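Local coordinates for protein aspartate-semialdehyde dehydrogenase (Thermus thermophilus, PDB 2YV3) that probably catalyses the NADPH-dependent reductive dephosphorylation of L-aspartyl-4-phosphate to L-aspartate-semialdehyde in amino-acid biosynthesis, at residues 130-142 with 254-266. Numbering follows the deposited sequence.
Sequences LAMALWPLHRAFQ and AAREVLKEAPGVE
Pro-136 packs its ring against three apolar side chains of 254-266. Its CG lies 3.9 Å from Leu-259 CD2 and equally near Ala-262 CB. The proline and leucine side chains cross at about a right angle. Val-258, just before Leu-259, closes in with CG1 4.3 Å from Pro-136 CB. Leu-137 meets the same leucine branch through CD1. CD2 of Leu-259 thus lies among Leu-137, Pro-136 and the carbonyl O of Ala-133.

Phe-141 has CG anti to its carbonyl carbon (chi1 -50°), which turns a ring edge to helix 254-259. CE2 is 3.8 Å from Ala-255 CA, and CZ is 4.0 Å from Ala-254 CB. Ala-140 CB sits over the centre of one face of that ring. With an alanine here in place of the ring, the edge contact to Ala-254 and Ala-255 is likely to give way to a gap, and Ala-140 CB would probably lose the face it covers.

At the other end the bent side chain of Met-132 sets CG and SD beside Gly-264 O, in the loop that follows helix 254-259. Val-265 CB lies 3.8 Å from Met-132 O.

The axes of helices 130-141 and 254-259 cross at 118° and come within 9.9 Å. Pro-136 has no N-H to give to the turn before, and helix 130-141 is kinked there. Beneath, Leu-134 and Leu-137 rest on Phe-305 of strand 302-310, and Ala-255 touches Leu-303 of that strand. Both helices thus pack on the mixed sheet of the dimerisation domain. No hydrogen bond or salt bridge joins the two segments, so their direct contact is apolar packing, and the shared sheet helps place both.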
loop_
_atom_site.group_PDB
_atom_site.type_symbol
_atom_site.label_atom_id
_atom_site.label_comp_id
_atom_site.label_asym_id
_atom_site.label_seq_id
_atom_site.Cartn_x
_atom_site.Cartn_y
_atom_site.Cartn_z
ATOM N N LEU A 130 -8.246 11.180 5.564
ATOM C CA LEU A 130 -7.628 10.744 6.809
ATOM C C LEU A 130 -8.174 11.505 8.022
ATOM O O LEU A 130 -8.222 10.966 9.122
ATOM C CB LEU A 130 -6.108 10.914 6.755
ATOM C CG LEU A 130 -5.344 10.373 7.976
ATOM C CD1 LEU A 130 -5.790 8.931 8.245
ATOM C CD2 LEU A 130 -3.841 10.457 7.758
ATOM N N ALA A 131 -8.578 12.754 7.827
ATOM C CA ALA A 131 -9.121 13.559 8.917
ATOM C C ALA A 131 -10.565 13.134 9.157
ATOM O O ALA A 131 -11.021 12.970 10.283
ATOM C CB ALA A 131 -9.056 15.050 8.550
ATOM N N MET A 132 -11.284 12.954 8.067
ATOM C CA MET A 132 -12.663 12.541 8.149
ATOM C C MET A 132 -12.809 11.381 9.125
ATOM O O MET A 132 -13.861 11.177 9.729
ATOM C CB MET A 132 -13.151 12.125 6.766
ATOM C CG MET A 132 -14.650 12.128 6.646
ATOM S SD MET A 132 -15.323 13.776 6.421
ATOM C CE MET A 132 -13.982 14.898 7.041
ATOM N N ALA A 133 -11.746 10.611 9.274
ATOM C CA ALA A 133 -11.786 9.497 10.182
ATOM C C ALA A 133 -10.989 9.846 11.430
ATOM O O ALA A 133 -11.421 9.559 12.552
ATOM C CB ALA A 133 -11.215 8.251 9.512
ATOM N N LEU A 134 -9.842 10.490 11.244
ATOM C CA LEU A 134 -8.989 10.829 12.381
ATOM C C LEU A 134 -9.478 12.008 13.204
ATOM O O LEU A 134 -8.953 12.284 14.277
ATOM C CB LEU A 134 -7.545 11.094 11.933
ATOM C CG LEU A 134 -6.533 10.923 13.073
ATOM C CD1 LEU A 134 -6.354 9.420 13.342
ATOM C CD2 LEU A 134 -5.206 11.581 12.723
ATOM N N TRP A 135 -10.481 12.714 12.711
ATOM C CA TRP A 135 -10.995 13.830 13.477
ATOM C C TRP A 135 -11.633 13.350 14.785
ATOM O O TRP A 135 -11.229 13.758 15.878
ATOM C CB TRP A 135 -12.035 14.626 12.689
ATOM C CG TRP A 135 -12.557 15.672 13.573
ATOM C CD1 TRP A 135 -13.860 15.949 13.848
ATOM C CD2 TRP A 135 -11.777 16.494 14.438
ATOM N NE1 TRP A 135 -13.939 16.886 14.848
ATOM C CE2 TRP A 135 -12.671 17.238 15.227
ATOM C CE3 TRP A 135 -10.403 16.671 14.624
ATOM C CZ2 TRP A 135 -12.244 18.143 16.187
ATOM C CZ3 TRP A 135 -9.977 17.566 15.568
ATOM C CH2 TRP A 135 -10.895 18.295 16.344
ATOM N N PRO A 136 -12.653 12.474 14.685
ATOM C CA PRO A 136 -13.322 11.962 15.885
ATOM C C PRO A 136 -12.464 11.135 16.861
ATOM O O PRO A 136 -12.754 11.093 18.053
ATOM C CB PRO A 136 -14.510 11.184 15.310
ATOM C CG PRO A 136 -14.009 10.741 13.967
ATOM C CD PRO A 136 -13.289 11.946 13.461
ATOM N N LEU A 137 -11.409 10.491 16.380
ATOM C CA LEU A 137 -10.555 9.697 17.270
ATOM C C LEU A 137 -9.761 10.662 18.128
ATOM O O LEU A 137 -9.594 10.480 19.331
ATOM C CB LEU A 137 -9.601 8.816 16.458
ATOM C CG LEU A 137 -10.192 7.658 15.631
ATOM C CD1 LEU A 137 -11.577 8.020 15.078
ATOM C CD2 LEU A 137 -9.228 7.316 14.483
ATOM N N HIS A 138 -9.265 11.699 17.478
ATOM C CA HIS A 138 -8.510 12.727 18.150
ATOM C C HIS A 138 -9.377 13.314 19.261
ATOM O O HIS A 138 -9.103 13.122 20.433
ATOM C CB HIS A 138 -8.125 13.802 17.139
ATOM C CG HIS A 138 -7.543 15.033 17.751
ATOM N ND1 HIS A 138 -6.428 15.006 18.559
ATOM C CD2 HIS A 138 -7.911 16.330 17.658
ATOM C CE1 HIS A 138 -6.137 16.238 18.938
ATOM N NE2 HIS A 138 -7.021 17.060 18.405
ATOM N N ARG A 139 -10.442 14.005 18.883
ATOM C CA ARG A 139 -11.324 14.619 19.867
ATOM C C ARG A 139 -11.657 13.720 21.070
ATOM O O ARG A 139 -11.642 14.170 22.218
ATOM C CB ARG A 139 -12.605 15.097 19.176
ATOM C CG ARG A 139 -13.369 14.017 18.427
ATOM C CD ARG A 139 -14.227 14.585 17.277
ATOM N NE ARG A 139 -15.328 15.434 17.720
ATOM C CZ ARG A 139 -15.188 16.644 18.261
ATOM N NH1 ARG A 139 -13.979 17.165 18.433
ATOM N NH2 ARG A 139 -16.262 17.341 18.628
ATOM N N ALA A 140 -11.936 12.449 20.809
ATOM C CA ALA A 140 -12.281 11.501 21.876
ATOM C C ALA A 140 -11.095 10.916 22.633
ATOM O O ALA A 140 -11.113 10.867 23.857
ATOM C CB ALA A 140 -13.131 10.341 21.306
ATOM N N PHE A 141 -10.065 10.496 21.904
ATOM C CA PHE A 141 -8.906 9.850 22.502
ATOM C C PHE A 141 -7.569 10.574 22.508
ATOM O O PHE A 141 -6.584 10.028 23.003
ATOM C CB PHE A 141 -8.690 8.512 21.814
ATOM C CG PHE A 141 -9.930 7.661 21.722
ATOM C CD1 PHE A 141 -10.628 7.286 22.871
ATOM C CD2 PHE A 141 -10.370 7.194 20.480
ATOM C CE1 PHE A 141 -11.732 6.464 22.790
ATOM C CE2 PHE A 141 -11.482 6.366 20.389
ATOM C CZ PHE A 141 -12.163 5.999 21.552
ATOM N N GLN A 142 -7.512 11.780 21.962
ATOM C CA GLN A 142 -6.256 12.517 21.899
ATOM C C GLN A 142 -5.102 11.649 21.402
ATOM O O GLN A 142 -4.587 10.794 22.121
ATOM C CB GLN A 142 -5.879 13.112 23.262
ATOM C CG GLN A 142 -6.545 14.451 23.574
ATOM C CD GLN A 142 -5.594 15.418 24.267
ATOM O OE1 GLN A 142 -4.489 15.683 23.769
ATOM N NE2 GLN A 142 -6.016 15.953 25.415
ATOM N N ALA A 254 -14.842 1.157 21.226
ATOM C CA ALA A 254 -15.212 2.502 21.631
ATOM C C ALA A 254 -14.974 3.441 20.453
ATOM O O ALA A 254 -15.648 4.461 20.304
ATOM C CB ALA A 254 -14.393 2.934 22.842
ATOM N N ALA A 255 -14.009 3.095 19.609
ATOM C CA ALA A 255 -13.710 3.916 18.442
ATOM C C ALA A 255 -14.782 3.680 17.390
ATOM O O ALA A 255 -15.039 4.550 16.558
ATOM C CB ALA A 255 -12.330 3.564 17.881
ATOM N N ARG A 256 -15.405 2.501 17.465
ATOM C CA ARG A 256 -16.462 2.067 16.561
ATOM C C ARG A 256 -17.742 2.852 16.761
ATOM O O ARG A 256 -18.194 3.554 15.856
ATOM C CB ARG A 256 -16.741 0.585 16.775
ATOM C CG ARG A 256 -16.420 -0.280 15.568
ATOM C CD ARG A 256 -16.130 -1.717 15.978
ATOM N NE ARG A 256 -17.324 -2.448 16.407
ATOM C CZ ARG A 256 -17.303 -3.478 17.252
ATOM N NH1 ARG A 256 -16.149 -3.893 17.771
ATOM N NH2 ARG A 256 -18.426 -4.108 17.558
ATOM N N GLU A 257 -18.343 2.717 17.938
ATOM C CA GLU A 257 -19.575 3.441 18.240
ATOM C C GLU A 257 -19.322 4.927 17.963
ATOM O O GLU A 257 -20.106 5.575 17.278
ATOM C CB GLU A 257 -19.993 3.192 19.707
ATOM C CG GLU A 257 -20.618 1.794 19.955
ATOM C CD GLU A 257 -20.401 1.248 21.381
ATOM O OE1 GLU A 257 -19.232 0.999 21.770
ATOM O OE2 GLU A 257 -21.405 1.054 22.118
ATOM N N VAL A 258 -18.222 5.463 18.483
ATOM C CA VAL A 258 -17.877 6.859 18.237
ATOM C C VAL A 258 -17.805 7.088 16.730
ATOM O O VAL A 258 -18.460 7.977 16.192
ATOM C CB VAL A 258 -16.511 7.208 18.851
ATOM C CG1 VAL A 258 -16.054 8.587 18.387
ATOM C CG2 VAL A 258 -16.612 7.144 20.378
ATOM N N LEU A 259 -16.995 6.292 16.044
ATOM C CA LEU A 259 -16.904 6.429 14.598
ATOM C C LEU A 259 -18.293 6.274 14.015
ATOM O O LEU A 259 -18.654 6.985 13.094
ATOM C CB LEU A 259 -15.969 5.376 14.000
ATOM C CG LEU A 259 -14.481 5.706 14.143
ATOM C CD1 LEU A 259 -13.642 4.481 13.819
ATOM C CD2 LEU A 259 -14.128 6.882 13.232
ATOM N N LYS A 260 -19.075 5.357 14.565
ATOM C CA LYS A 260 -20.430 5.123 14.079
ATOM C C LYS A 260 -21.335 6.354 14.144
ATOM O O LYS A 260 -22.448 6.334 13.606
ATOM C CB LYS A 260 -21.080 3.971 14.847
ATOM C CG LYS A 260 -20.958 2.608 14.178
ATOM C CD LYS A 260 -21.896 2.500 12.997
ATOM C CE LYS A 260 -22.094 1.051 12.552
ATOM N NZ LYS A 260 -20.851 0.385 12.025
ATOM N N GLU A 261 -20.852 7.426 14.770
ATOM C CA GLU A 261 -21.626 8.660 14.889
ATOM C C GLU A 261 -21.125 9.834 14.063
ATOM O O GLU A 261 -21.896 10.720 13.700
ATOM C CB GLU A 261 -21.694 9.091 16.346
ATOM C CG GLU A 261 -22.568 8.197 17.172
ATOM C CD GLU A 261 -23.872 7.952 16.471
ATOM O OE1 GLU A 261 -24.470 8.947 15.989
ATOM O OE2 GLU A 261 -24.293 6.775 16.394
ATOM N N ALA A 262 -19.832 9.848 13.769
ATOM C CA ALA A 262 -19.236 10.929 12.993
ATOM C C ALA A 262 -19.918 11.132 11.639
ATOM O O ALA A 262 -20.393 10.178 11.011
ATOM C CB ALA A 262 -17.743 10.663 12.794
ATOM N N PRO A 263 -19.981 12.393 11.174
ATOM C CA PRO A 263 -20.620 12.652 9.880
ATOM C C PRO A 263 -19.717 12.267 8.711
ATOM O O PRO A 263 -18.500 12.138 8.864
ATOM C CB PRO A 263 -20.920 14.146 9.936
ATOM C CG PRO A 263 -19.816 14.681 10.806
ATOM C CD PRO A 263 -19.666 13.648 11.882
ATOM N N GLY A 264 -20.327 12.069 7.553
ATOM C CA GLY A 264 -19.581 11.709 6.366
ATOM C C GLY A 264 -18.463 10.704 6.560
ATOM O O GLY A 264 -17.380 10.871 5.979
ATOM N N VAL A 265 -18.710 9.659 7.347
ATOM C CA VAL A 265 -17.686 8.652 7.589
ATOM C C VAL A 265 -18.276 7.255 7.779
ATOM O O VAL A 265 -18.271 6.692 8.879
ATOM C CB VAL A 265 -16.837 9.032 8.820
ATOM C CG1 VAL A 265 -17.735 9.232 10.000
ATOM C CG2 VAL A 265 -15.789 7.957 9.113
ATOM N N GLU A 266 -18.777 6.691 6.691
ATOM C CA GLU A 266 -19.366 5.364 6.740
ATOM C C GLU A 266 -18.419 4.390 7.416
ATOM O O GLU A 266 -17.278 4.234 7.008
ATOM C CB GLU A 266 -19.678 4.878 5.320
ATOM C CG GLU A 266 -20.303 3.498 5.240
ATOM C CD GLU A 266 -20.732 3.149 3.824
ATOM O OE1 GLU A 266 -19.852 3.010 2.944
ATOM O OE2 GLU A 266 -21.956 3.019 3.589
#